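Local coordinates for mandelate racemase/muconate lactonizing protein (Paenibacillus sp., PDB 3V5C) that probably dehydrates galacturonate, as a magnesium-dependent lyase of the enolase superfamily, at residues V45-R49 against G59-M64; L100-Q105 against T362-G366; S125-P129 against G323-A327; G344-Y350 against F365-D370. The protein carries 1 engineered substitution. All coordinates share one frame. Numbering follows the deposited sequence.

Contact 1 (V45-R49 against G59-M64); sequences VDIAR and GSSIHM
Residues 45-49 run in beta conformation along strand 42-52, and the other segment leaves strand 55-60 beside them, antiparallel, as the second arm of a beta hairpin. G59 (phi/psi -177/172) opens the pairing opposite A48. This is a hydrogen-bonded pair with CA atoms 5.6 Å apart: A48 N donates to G59 O at 2.9 Å, and G59 N to A48 O at 3.0 Å. S60 follows opposite I47, a non-hydrogen-bonded pair with CA-CA 4.6 Å and diverging side chains. I47 (chi1 and chi2 both m) still brings CD1 to 3.7 Å from S60 N. S60 CA also makes a CA-H...O contact of 3.4 Å with D46 O, and a water joins S60 OG to that same carbonyl, 2.7 Å from each. S61 has left the strand, yet its N donates to D46 O at 3.2 Å, while its CB lies 3.5 Å from A48 CB. A second water donates to S61 O (3.0 Å) and to D46 OD2 (2.5 Å). At H63 the backbone turns left-handed (62/32), and M64 (t, t, p) then points toward the strand, setting CE 3.7 Å from A48 CB. The hairpin belongs to an antiparallel sheet in which strand 14-30 flanks residues 45-49 and supplies K21 for a salt bridge to D46 OD1; helix 92-107 borders residues 60-64, its Q94 O bonded to S61 OG.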
loop_
_atom_site.group_PDB
_atom_site.type_symbol
_atom_site.label_atom_id
_atom_site.label_comp_id
_atom_site.label_asym_id
_atom_site.label_seq_id
_atom_site.Cartn_x
_atom_site.Cartn_y
_atom_site.Cartn_z
ATOM N N VAL A 45 5.403 13.091 -2.059
ATOM C CA VAL A 45 4.182 12.661 -2.736
ATOM C C VAL A 45 3.906 13.601 -3.910
ATOM O O VAL A 45 3.716 14.815 -3.729
ATOM C CB VAL A 45 2.959 12.687 -1.804
ATOM C CG1 VAL A 45 1.688 12.276 -2.576
ATOM C CG2 VAL A 45 3.171 11.770 -0.592
ATOM N N ASP A 46 3.881 13.050 -5.118
ATOM C CA ASP A 46 3.458 13.843 -6.271
ATOM C C ASP A 46 1.925 13.947 -6.289
ATOM O O ASP A 46 1.205 12.937 -6.196
ATOM C CB ASP A 46 3.954 13.213 -7.571
ATOM C CG ASP A 46 5.457 13.359 -7.776
ATOM O OD1 ASP A 46 6.129 14.033 -6.956
ATOM O OD2 ASP A 46 5.954 12.803 -8.787
ATOM N N ILE A 47 1.427 15.173 -6.381
ATOM C CA ILE A 47 -0.001 15.426 -6.251
ATOM C C ILE A 47 -0.493 16.235 -7.442
ATOM O O ILE A 47 0.225 17.090 -7.953
ATOM C CB ILE A 47 -0.272 16.218 -4.949
ATOM C CG1 ILE A 47 -0.045 15.321 -3.724
ATOM C CG2 ILE A 47 -1.671 16.841 -4.941
ATOM C CD1 ILE A 47 -1.067 14.237 -3.565
ATOM N N ALA A 48 -1.704 15.943 -7.894
ATOM C CA ALA A 48 -2.383 16.831 -8.824
ATOM C C ALA A 48 -3.654 17.368 -8.186
ATOM O O ALA A 48 -4.313 16.697 -7.391
ATOM C CB ALA A 48 -2.716 16.113 -10.130
ATOM N N ARG A 49 -4.004 18.587 -8.572
ATOM C CA ARG A 49 -5.245 19.217 -8.196
ATOM C C ARG A 49 -6.035 19.408 -9.499
ATOM O O ARG A 49 -5.550 20.055 -10.430
ATOM C CB ARG A 49 -4.944 20.568 -7.540
ATOM C CG ARG A 49 -6.160 21.410 -7.174
ATOM C CD ARG A 49 -5.750 22.535 -6.202
ATOM N NE ARG A 49 -5.008 23.623 -6.845
ATOM C CZ ARG A 49 -4.294 24.538 -6.183
ATOM N NH1 ARG A 49 -3.680 25.510 -6.847
ATOM N NH2 ARG A 49 -4.187 24.483 -4.860
ATOM N N GLY A 59 -5.259 14.554 -5.484
ATOM C CA GLY A 59 -4.787 13.192 -5.269
ATOM C C GLY A 59 -3.428 12.883 -5.853
ATOM O O GLY A 59 -2.848 13.695 -6.563
ATOM N N SER A 60 -2.915 11.697 -5.534
ATOM C CA SER A 60 -1.703 11.173 -6.174
ATOM C C SER A 60 -1.810 11.288 -7.692
ATOM O O SER A 60 -2.886 11.104 -8.262
ATOM C CB SER A 60 -1.520 9.705 -5.780
ATOM O OG SER A 60 -0.553 9.064 -6.598
ATOM N N SER A 61 -0.705 11.626 -8.337
ATOM C CA SER A 61 -0.665 11.637 -9.798
ATOM C C SER A 61 0.731 11.231 -10.232
ATOM O O SER A 61 1.709 11.818 -9.758
ATOM C CB SER A 61 -1.002 13.033 -10.336
ATOM O OG SER A 61 -0.816 13.078 -11.748
ATOM N N ILE A 62 0.833 10.231 -11.109
ATOM C CA ILE A 62 2.123 9.866 -11.683
ATOM C C ILE A 62 2.021 9.786 -13.199
ATOM O O ILE A 62 0.924 9.651 -13.752
ATOM C CB ILE A 62 2.683 8.551 -11.091
ATOM C CG1 ILE A 62 1.809 7.360 -11.479
ATOM C CG2 ILE A 62 2.833 8.681 -9.561
ATOM C CD1 ILE A 62 2.471 5.988 -11.229
ATOM N N HIS A 63 3.170 9.893 -13.862
ATOM C CA HIS A 63 3.250 9.761 -15.315
ATOM C C HIS A 63 2.434 10.831 -16.039
ATOM O O HIS A 63 1.875 10.564 -17.103
ATOM C CB HIS A 63 2.753 8.383 -15.747
ATOM C CG HIS A 63 3.625 7.255 -15.297
ATOM N ND1 HIS A 63 4.602 7.404 -14.339
ATOM C CD2 HIS A 63 3.670 5.958 -15.684
ATOM C CE1 HIS A 63 5.210 6.245 -14.148
ATOM N NE2 HIS A 63 4.665 5.352 -14.954
ATOM N N MET A 64 2.333 12.021 -15.460
ATOM C CA MET A 64 1.608 13.107 -16.124
ATOM C C MET A 64 2.544 14.263 -16.422
ATOM O O MET A 64 3.206 14.768 -15.521
ATOM C CB MET A 64 0.458 13.617 -15.255
ATOM C CG MET A 64 -0.359 14.711 -15.924
ATOM S SD MET A 64 -1.948 15.006 -15.128
ATOM C CE MET A 64 -1.446 15.635 -13.523
HETATM O O HOH W 1 1.835 10.286 -6.051
HETATM O O HOH W 2 4.520 12.163 -10.794
#

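Contact 2 (L100-Q105 against T362-G366); sequences LDWLGQ and TPGFG
Residues 100-105 are regular alpha helix, with G104 N bonded to L100 O (3.0 Å) and Q105 N to D101 O (2.8 Å). Against them, P363 to G366 form a type II' beta turn, closed by G366 N to P363 O at 3.1 Å. G364 takes the first corner at phi/psi 63/-132, and F365 the second at -91/7. The two backbones are in direct contact where G104 CA and G364 CA stand 3.7 Å apart, with G104 CA 3.5 Å from G364 N. Neither position has room for a side chain: a CB on G104 would clash with G364 CA, and one on G364 with D101 OD1. D101 (chi1 t) accepts the amide of the second corner, F365 N to D101 OD1 at 3.1 Å. Q105 (m, m) folds back along the helix so that its NE2 donates to D101 OD1 at 3.1 Å and weakly to P363 O at 3.2 Å. The other carboxylate oxygen, D101 OD2, accepts from Y58 N. P363 CB lies 3.6 Å from G104 O, and F365 (chi1 m) brings CE2 to 3.7 Å from L100 CB. The arrangement is a close glycine-to-glycine approach of a helix and a type II' turn, here fastening helix 92-107, from the N-terminal part of this enolase fold, to the loop between strands 356-359 and 368-369.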
loop_
_atom_site.group_PDB
_atom_site.type_symbol
_atom_site.label_atom_id
_atom_site.label_comp_id
_atom_site.label_asym_id
_atom_site.label_seq_id
_atom_site.Cartn_x
_atom_site.Cartn_y
_atom_site.Cartn_z
ATOM N N LEU A 100 -11.454 10.801 -8.331
ATOM C CA LEU A 100 -12.247 10.173 -7.286
ATOM C C LEU A 100 -12.469 11.140 -6.120
ATOM O O LEU A 100 -13.551 11.179 -5.531
ATOM C CB LEU A 100 -11.594 8.862 -6.824
ATOM C CG LEU A 100 -11.730 7.707 -7.815
ATOM C CD1 LEU A 100 -10.788 6.585 -7.428
ATOM C CD2 LEU A 100 -13.157 7.197 -7.850
ATOM N N ASP A 101 -11.444 11.907 -5.757
ATOM C CA ASP A 101 -11.602 12.878 -4.683
ATOM C C ASP A 101 -12.645 13.906 -5.098
ATOM O O ASP A 101 -13.493 14.297 -4.301
ATOM C CB ASP A 101 -10.280 13.582 -4.397
ATOM C CG ASP A 101 -10.350 14.463 -3.154
ATOM O OD1 ASP A 101 -10.845 13.982 -2.124
ATOM O OD2 ASP A 101 -9.932 15.626 -3.215
ATOM N N TRP A 102 -12.569 14.328 -6.357
ATOM C CA TRP A 102 -13.487 15.340 -6.886
ATOM C C TRP A 102 -14.921 14.837 -6.760
ATOM O O TRP A 102 -15.789 15.564 -6.266
ATOM C CB TRP A 102 -13.166 15.702 -8.341
ATOM C CG TRP A 102 -14.034 16.832 -8.832
ATOM C CD1 TRP A 102 -13.724 18.151 -8.826
ATOM C CD2 TRP A 102 -15.356 16.723 -9.375
ATOM N NE1 TRP A 102 -14.781 18.891 -9.334
ATOM C CE2 TRP A 102 -15.791 18.029 -9.675
ATOM C CE3 TRP A 102 -16.212 15.645 -9.642
ATOM C CZ2 TRP A 102 -17.047 18.289 -10.246
ATOM C CZ3 TRP A 102 -17.463 15.902 -10.196
ATOM C CH2 TRP A 102 -17.866 17.218 -10.487
ATOM N N LEU A 103 -15.165 13.605 -7.214
ATOM C CA LEU A 103 -16.512 13.022 -7.156
ATOM C C LEU A 103 -17.008 12.981 -5.717
ATOM O O LEU A 103 -18.170 13.289 -5.440
ATOM C CB LEU A 103 -16.552 11.620 -7.802
ATOM C CG LEU A 103 -16.467 11.523 -9.327
ATOM C CD1 LEU A 103 -16.232 10.071 -9.761
ATOM C CD2 LEU A 103 -17.734 12.080 -9.981
ATOM N N GLY A 104 -16.120 12.618 -4.791
ATOM C CA GLY A 104 -16.447 12.640 -3.380
ATOM C C GLY A 104 -16.810 14.035 -2.889
ATOM O O GLY A 104 -17.802 14.201 -2.178
ATOM N N GLN A 105 -16.036 15.044 -3.287
ATOM C CA GLN A 105 -16.347 16.423 -2.884
ATOM C C GLN A 105 -17.708 16.862 -3.432
ATOM O O GLN A 105 -18.516 17.442 -2.695
ATOM C CB GLN A 105 -15.262 17.415 -3.324
ATOM C CG GLN A 105 -13.839 17.067 -2.857
ATOM C CD GLN A 105 -13.698 16.953 -1.349
ATOM O OE1 GLN A 105 -14.299 17.717 -0.578
ATOM N NE2 GLN A 105 -12.900 15.992 -0.919
ATOM N N THR A 362 -15.698 11.552 5.791
ATOM C CA THR A 362 -15.677 12.852 5.134
ATOM C C THR A 362 -15.525 12.729 3.611
ATOM O O THR A 362 -15.167 11.675 3.098
ATOM C CB THR A 362 -14.558 13.704 5.718
ATOM O OG1 THR A 362 -13.378 12.911 5.779
ATOM C CG2 THR A 362 -14.912 14.117 7.153
ATOM N N PRO A 363 -15.834 13.804 2.879
ATOM C CA PRO A 363 -15.911 13.666 1.421
ATOM C C PRO A 363 -14.588 13.284 0.763
ATOM O O PRO A 363 -13.498 13.644 1.237
ATOM C CB PRO A 363 -16.345 15.069 0.958
ATOM C CG PRO A 363 -17.026 15.677 2.170
ATOM C CD PRO A 363 -16.250 15.147 3.338
ATOM N N GLY A 364 -14.703 12.577 -0.351
ATOM C CA GLY A 364 -13.550 12.152 -1.132
ATOM C C GLY A 364 -12.667 11.222 -0.324
ATOM O O GLY A 364 -13.144 10.264 0.310
ATOM N N PHE A 365 -11.370 11.485 -0.331
ATOM C CA PHE A 365 -10.456 10.652 0.448
ATOM C C PHE A 365 -10.240 11.175 1.866
ATOM O O PHE A 365 -9.425 10.639 2.598
ATOM C CB PHE A 365 -9.109 10.439 -0.271
ATOM C CG PHE A 365 -9.202 9.545 -1.488
ATOM C CD1 PHE A 365 -9.240 8.157 -1.356
ATOM C CD2 PHE A 365 -9.275 10.099 -2.751
ATOM C CE1 PHE A 365 -9.330 7.326 -2.478
ATOM C CE2 PHE A 365 -9.357 9.292 -3.881
ATOM C CZ PHE A 365 -9.398 7.891 -3.742
ATOM N N GLY A 366 -10.993 12.197 2.264
ATOM C CA GLY A 366 -10.931 12.649 3.647
ATOM C C GLY A 366 -9.625 13.324 4.032
ATOM O O GLY A 366 -9.361 13.550 5.205
#

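Contact 3 (S125-P129 against G323-A327); sequences SLVVP and GHLSA
Residues 125-129, on strand 126-135, pass obliquely beside residues 323-327 of helix 317-325 and its continuation, in reversed order: L126 CA is 7.8 Å from A327 CA, and V128 CA is 6.4 Å from G323 CA. L126 (chi1 t, chi2 p) points toward residues 323-327 and lowers CD2 to 3.5 Å from G323 O, 4.1 Å from S326 OG and 4.4 Å from A327 CB. V127 turns away, as strand alternation requires. V128 (chi1 t) again faces the helix, its CG2 3.3 Å from S326 OG and 3.8 Å from G323 O. No hydrogen bond crosses this interface; S326 (chi1 p) instead directs its OG back to G323 O at 2.7 Å, which lets the hydroxyl lie against valine. The strand is one of the parallel strands of the enolase-type beta/alpha barrel, and the helix, which follows strand 307-308, packs on its outside. Y112 of helix 111-115 covers L126 and A327, I357 of strand 356-359 touches V128, and F332 meets both V128 and S326.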
loop_
_atom_site.group_PDB
_atom_site.type_symbol
_atom_site.label_atom_id
_atom_site.label_comp_id
_atom_site.label_asym_id
_atom_site.label_seq_id
_atom_site.Cartn_x
_atom_site.Cartn_y
_atom_site.Cartn_z
ATOM N N SER A 125 -19.176 2.968 10.216
ATOM C CA SER A 125 -17.810 3.455 10.062
ATOM C C SER A 125 -16.948 2.416 9.366
ATOM O O SER A 125 -17.114 1.208 9.591
ATOM C CB SER A 125 -17.201 3.804 11.422
ATOM O OG SER A 125 -17.843 4.936 11.977
ATOM N N LEU A 126 -16.024 2.896 8.534
ATOM C CA LEU A 126 -15.053 2.039 7.869
ATOM C C LEU A 126 -13.801 1.920 8.718
ATOM O O LEU A 126 -13.064 2.887 8.902
ATOM C CB LEU A 126 -14.686 2.573 6.484
ATOM C CG LEU A 126 -13.781 1.618 5.699
ATOM C CD1 LEU A 126 -14.389 0.222 5.646
ATOM C CD2 LEU A 126 -13.510 2.145 4.313
ATOM N N VAL A 127 -13.578 0.719 9.227
ATOM C CA VAL A 127 -12.415 0.423 10.060
ATOM C C VAL A 127 -11.693 -0.740 9.388
ATOM O O VAL A 127 -12.294 -1.775 9.133
ATOM C CB VAL A 127 -12.853 0.032 11.507
ATOM C CG1 VAL A 127 -11.651 -0.274 12.384
ATOM C CG2 VAL A 127 -13.701 1.155 12.136
ATOM N N VAL A 128 -10.404 -0.565 9.099
ATOM C CA VAL A 128 -9.681 -1.487 8.232
ATOM C C VAL A 128 -8.412 -1.975 8.931
ATOM O O VAL A 128 -7.668 -1.175 9.481
ATOM C CB VAL A 128 -9.279 -0.766 6.908
ATOM C CG1 VAL A 128 -8.734 -1.732 5.888
ATOM C CG2 VAL A 128 -10.471 -0.024 6.312
ATOM N N PRO A 129 -8.160 -3.290 8.915
ATOM C CA PRO A 129 -6.904 -3.753 9.521
ATOM C C PRO A 129 -5.682 -3.098 8.882
ATOM O O PRO A 129 -5.665 -2.867 7.681
ATOM C CB PRO A 129 -6.902 -5.256 9.214
ATOM C CG PRO A 129 -8.358 -5.598 9.043
ATOM C CD PRO A 129 -8.961 -4.399 8.372
ATOM N N GLY A 323 -7.022 2.259 2.362
ATOM C CA GLY A 323 -8.140 2.198 3.286
ATOM C C GLY A 323 -9.491 2.275 2.579
ATOM O O GLY A 323 -10.380 1.476 2.864
ATOM N N HIS A 324 -9.643 3.201 1.641
ATOM C CA HIS A 324 -10.895 3.293 0.890
ATOM C C HIS A 324 -11.112 2.113 -0.057
ATOM O O HIS A 324 -12.238 1.649 -0.224
ATOM C CB HIS A 324 -10.956 4.604 0.099
ATOM C CG HIS A 324 -11.217 5.806 0.946
ATOM N ND1 HIS A 324 -12.445 6.437 0.985
ATOM C CD2 HIS A 324 -10.411 6.487 1.793
ATOM C CE1 HIS A 324 -12.376 7.464 1.813
ATOM N NE2 HIS A 324 -11.155 7.516 2.318
ATOM N N LEU A 325 -10.036 1.614 -0.664
ATOM C CA LEU A 325 -10.162 0.500 -1.601
ATOM C C LEU A 325 -10.779 -0.709 -0.920
ATOM O O LEU A 325 -11.497 -1.497 -1.540
ATOM C CB LEU A 325 -8.786 0.100 -2.129
ATOM C CG LEU A 325 -8.723 -1.130 -3.036
ATOM C CD1 LEU A 325 -9.509 -0.879 -4.315
ATOM C CD2 LEU A 325 -7.267 -1.482 -3.359
ATOM N N SER A 326 -10.469 -0.875 0.362
ATOM C CA SER A 326 -10.930 -2.042 1.097
ATOM C C SER A 326 -12.433 -2.241 1.011
ATOM O O SER A 326 -12.891 -3.377 1.091
ATOM C CB SER A 326 -10.472 -1.995 2.555
ATOM O OG SER A 326 -11.247 -1.071 3.281
ATOM N N ALA A 327 -13.198 -1.158 0.841
ATOM C CA ALA A 327 -14.653 -1.292 0.774
ATOM C C ALA A 327 -15.136 -1.977 -0.503
ATOM O O ALA A 327 -16.290 -2.407 -0.567
ATOM C CB ALA A 327 -15.345 0.071 0.947
#

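Contact 4 (G344-Y350 against F365-D370); sequences GMDVSGY and FGIVFD
M345, I367 and F369 form the apolar centre: M345 CG (chi1 t) lies 3.5 Å from I367 CG2 and 3.6 Å from F369 CE1, while M345 SD sits 4.8 Å from the F369 ring centroid, an oblique Met-aromatic contact. I367 CG1 reaches V347 CG1 (4.3 Å) and Y350 CE1 (4.2 Å). M345 and F369 project from one face of a two-stranded antiparallel sheet as a non-hydrogen-bonded pair (CA-CA 4.8 Å); D346 and V368, a hydrogen-bonded pair, occupy the exposed face. D346 N donates to V368 O at 2.9 Å, V368 N to D346 O at 3.0 Å, and D370 N to G344 O at 2.9 Å. Beyond them the chain bends in a type I turn, V347 to Y350, overlapped at its start by an Asx turn in which D346 OD1 accepts S348 N at 2.9 Å. A water donates to D346 O and G366 O (2.8 Å each) and accepts from G349 N (2.9 Å), bridging the segments. Y350 OH donates to F365 O at 2.6 Å, and D370 N-caps helix 371-380 through L373 N. The short strands thus bury an apolar face, while water and the Y350 hydroxyl bond to carbonyls beyond the paired residues.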
loop_
_atom_site.group_PDB
_atom_site.type_symbol
_atom_site.label_atom_id
_atom_site.label_comp_id
_atom_site.label_asym_id
_atom_site.label_seq_id
_atom_site.Cartn_x
_atom_site.Cartn_y
_atom_site.Cartn_z
ATOM N N GLY A 344 1.474 20.069 4.206
ATOM C CA GLY A 344 0.347 20.447 3.363
ATOM C C GLY A 344 -0.703 19.365 3.150
ATOM O O GLY A 344 -1.675 19.579 2.430
ATOM N N MET A 345 -0.494 18.196 3.734
ATOM C CA MET A 345 -1.413 17.082 3.533
ATOM C C MET A 345 -1.967 16.610 4.875
ATOM O O MET A 345 -1.370 15.763 5.550
ATOM C CB MET A 345 -0.712 15.944 2.775
ATOM C CG MET A 345 -1.656 14.788 2.359
ATOM S SD MET A 345 -0.819 13.562 1.318
ATOM C CE MET A 345 -0.413 12.307 2.519
ATOM N N ASP A 346 -3.098 17.183 5.279
ATOM C CA ASP A 346 -3.678 16.915 6.599
ATOM C C ASP A 346 -4.474 15.614 6.597
ATOM O O ASP A 346 -5.562 15.537 6.021
ATOM C CB ASP A 346 -4.570 18.100 6.992
ATOM C CG ASP A 346 -5.217 17.949 8.359
ATOM O OD1 ASP A 346 -5.114 16.885 8.990
ATOM O OD2 ASP A 346 -5.873 18.927 8.794
ATOM N N VAL A 347 -3.914 14.603 7.253
ATOM C CA VAL A 347 -4.529 13.284 7.338
ATOM C C VAL A 347 -5.103 13.017 8.727
ATOM O O VAL A 347 -5.406 11.881 9.075
ATOM C CB VAL A 347 -3.518 12.181 6.961
ATOM C CG1 VAL A 347 -3.015 12.388 5.544
ATOM C CG2 VAL A 347 -2.344 12.174 7.950
ATOM N N SER A 348 -5.303 14.079 9.509
ATOM C CA SER A 348 -5.730 13.930 10.903
ATOM C C SER A 348 -7.137 13.338 11.067
ATOM O O SER A 348 -7.527 12.921 12.168
ATOM C CB SER A 348 -5.637 15.272 11.625
ATOM O OG SER A 348 -6.601 16.173 11.130
ATOM N N GLY A 349 -7.904 13.297 9.983
ATOM C CA GLY A 349 -9.196 12.628 10.021
ATOM C C GLY A 349 -9.068 11.123 10.220
ATOM O O GLY A 349 -10.012 10.461 10.644
ATOM N N TYR A 350 -7.897 10.574 9.903
ATOM C CA TYR A 350 -7.621 9.157 10.102
ATOM C C TYR A 350 -6.968 8.933 11.460
ATOM O O TYR A 350 -6.191 9.763 11.926
ATOM C CB TYR A 350 -6.648 8.642 9.036
ATOM C CG TYR A 350 -7.207 8.582 7.628
ATOM C CD1 TYR A 350 -7.349 9.735 6.851
ATOM C CD2 TYR A 350 -7.550 7.362 7.061
ATOM C CE1 TYR A 350 -7.846 9.673 5.551
ATOM C CE2 TYR A 350 -8.048 7.294 5.766
ATOM C CZ TYR A 350 -8.193 8.449 5.016
ATOM O OH TYR A 350 -8.687 8.361 3.725
ATOM N N PHE A 365 -11.370 11.485 -0.331
ATOM C CA PHE A 365 -10.456 10.652 0.448
ATOM C C PHE A 365 -10.240 11.175 1.866
ATOM O O PHE A 365 -9.425 10.639 2.598
ATOM C CB PHE A 365 -9.109 10.439 -0.271
ATOM C CG PHE A 365 -9.202 9.545 -1.488
ATOM C CD1 PHE A 365 -9.240 8.157 -1.356
ATOM C CD2 PHE A 365 -9.275 10.099 -2.751
ATOM C CE1 PHE A 365 -9.330 7.326 -2.478
ATOM C CE2 PHE A 365 -9.357 9.292 -3.881
ATOM C CZ PHE A 365 -9.398 7.891 -3.742
ATOM N N GLY A 366 -10.993 12.197 2.264
ATOM C CA GLY A 366 -10.931 12.649 3.647
ATOM C C GLY A 366 -9.625 13.324 4.032
ATOM O O GLY A 366 -9.361 13.550 5.205
ATOM N N ILE A 367 -8.809 13.647 3.039
ATOM C CA ILE A 367 -7.545 14.339 3.259
ATOM C C ILE A 367 -7.709 15.815 2.907
ATOM O O ILE A 367 -8.219 16.147 1.841
ATOM C CB ILE A 367 -6.448 13.741 2.370
ATOM C CG1 ILE A 367 -6.254 12.269 2.711
ATOM C CG2 ILE A 367 -5.156 14.548 2.489
ATOM C CD1 ILE A 367 -5.296 11.535 1.766
ATOM N N VAL A 368 -7.300 16.710 3.810
ATOM C CA VAL A 368 -7.458 18.128 3.540
ATOM C C VAL A 368 -6.114 18.732 3.146
ATOM O O VAL A 368 -5.178 18.779 3.949
ATOM C CB VAL A 368 -8.060 18.879 4.763
ATOM C CG1 VAL A 368 -8.221 20.373 4.443
ATOM C CG2 VAL A 368 -9.380 18.248 5.132
ATOM N N PHE A 369 -6.010 19.163 1.893
ATOM C CA PHE A 369 -4.781 19.790 1.417
ATOM C C PHE A 369 -4.762 21.284 1.694
ATOM O O PHE A 369 -5.802 21.947 1.707
ATOM C CB PHE A 369 -4.549 19.494 -0.072
ATOM C CG PHE A 369 -4.200 18.060 -0.341
ATOM C CD1 PHE A 369 -2.883 17.663 -0.510
ATOM C CD2 PHE A 369 -5.195 17.095 -0.396
ATOM C CE1 PHE A 369 -2.554 16.321 -0.735
ATOM C CE2 PHE A 369 -4.877 15.743 -0.636
ATOM C CZ PHE A 369 -3.551 15.362 -0.790
ATOM N N ASP A 370 -3.563 21.789 1.952
ATOM C CA ASP A 370 -3.334 23.209 2.182
ATOM C C ASP A 370 -3.307 23.862 0.816
ATOM O O ASP A 370 -2.318 23.777 0.102
ATOM C CB ASP A 370 -2.004 23.397 2.920
ATOM C CG ASP A 370 -1.707 24.851 3.240
ATOM O OD1 ASP A 370 -2.214 25.732 2.517
ATOM O OD2 ASP A 370 -0.961 25.098 4.217
HETATM O O HOH W 3 -7.767 14.410 7.312
#

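Overall arrangement
From the N terminus, contact 1 comes first, closing a short hairpin loop within the antiparallel sheet before any other contact opens. Contact 2 then joins helix 92-107 to the loop at 362-366, with most of the barrel in the 256 residues between. Contact 3 lies wholly within that interval, bringing an early barrel strand to a late barrel helix. Contact 4 opens after contact 3 has closed and shares its later segment in part with contact 2, at F365 and G366. H324 connects three of them: its CE1 is 3.3 Å from G364 O, and its NE2 makes a weak hydrogen bond with Y350 OH (3.0 Å). Contact 4 also meets contact 1, where I47 CD1 lies 3.8 Å from F369 CE1, so the two-stranded sheet packs on the N-terminal sheet.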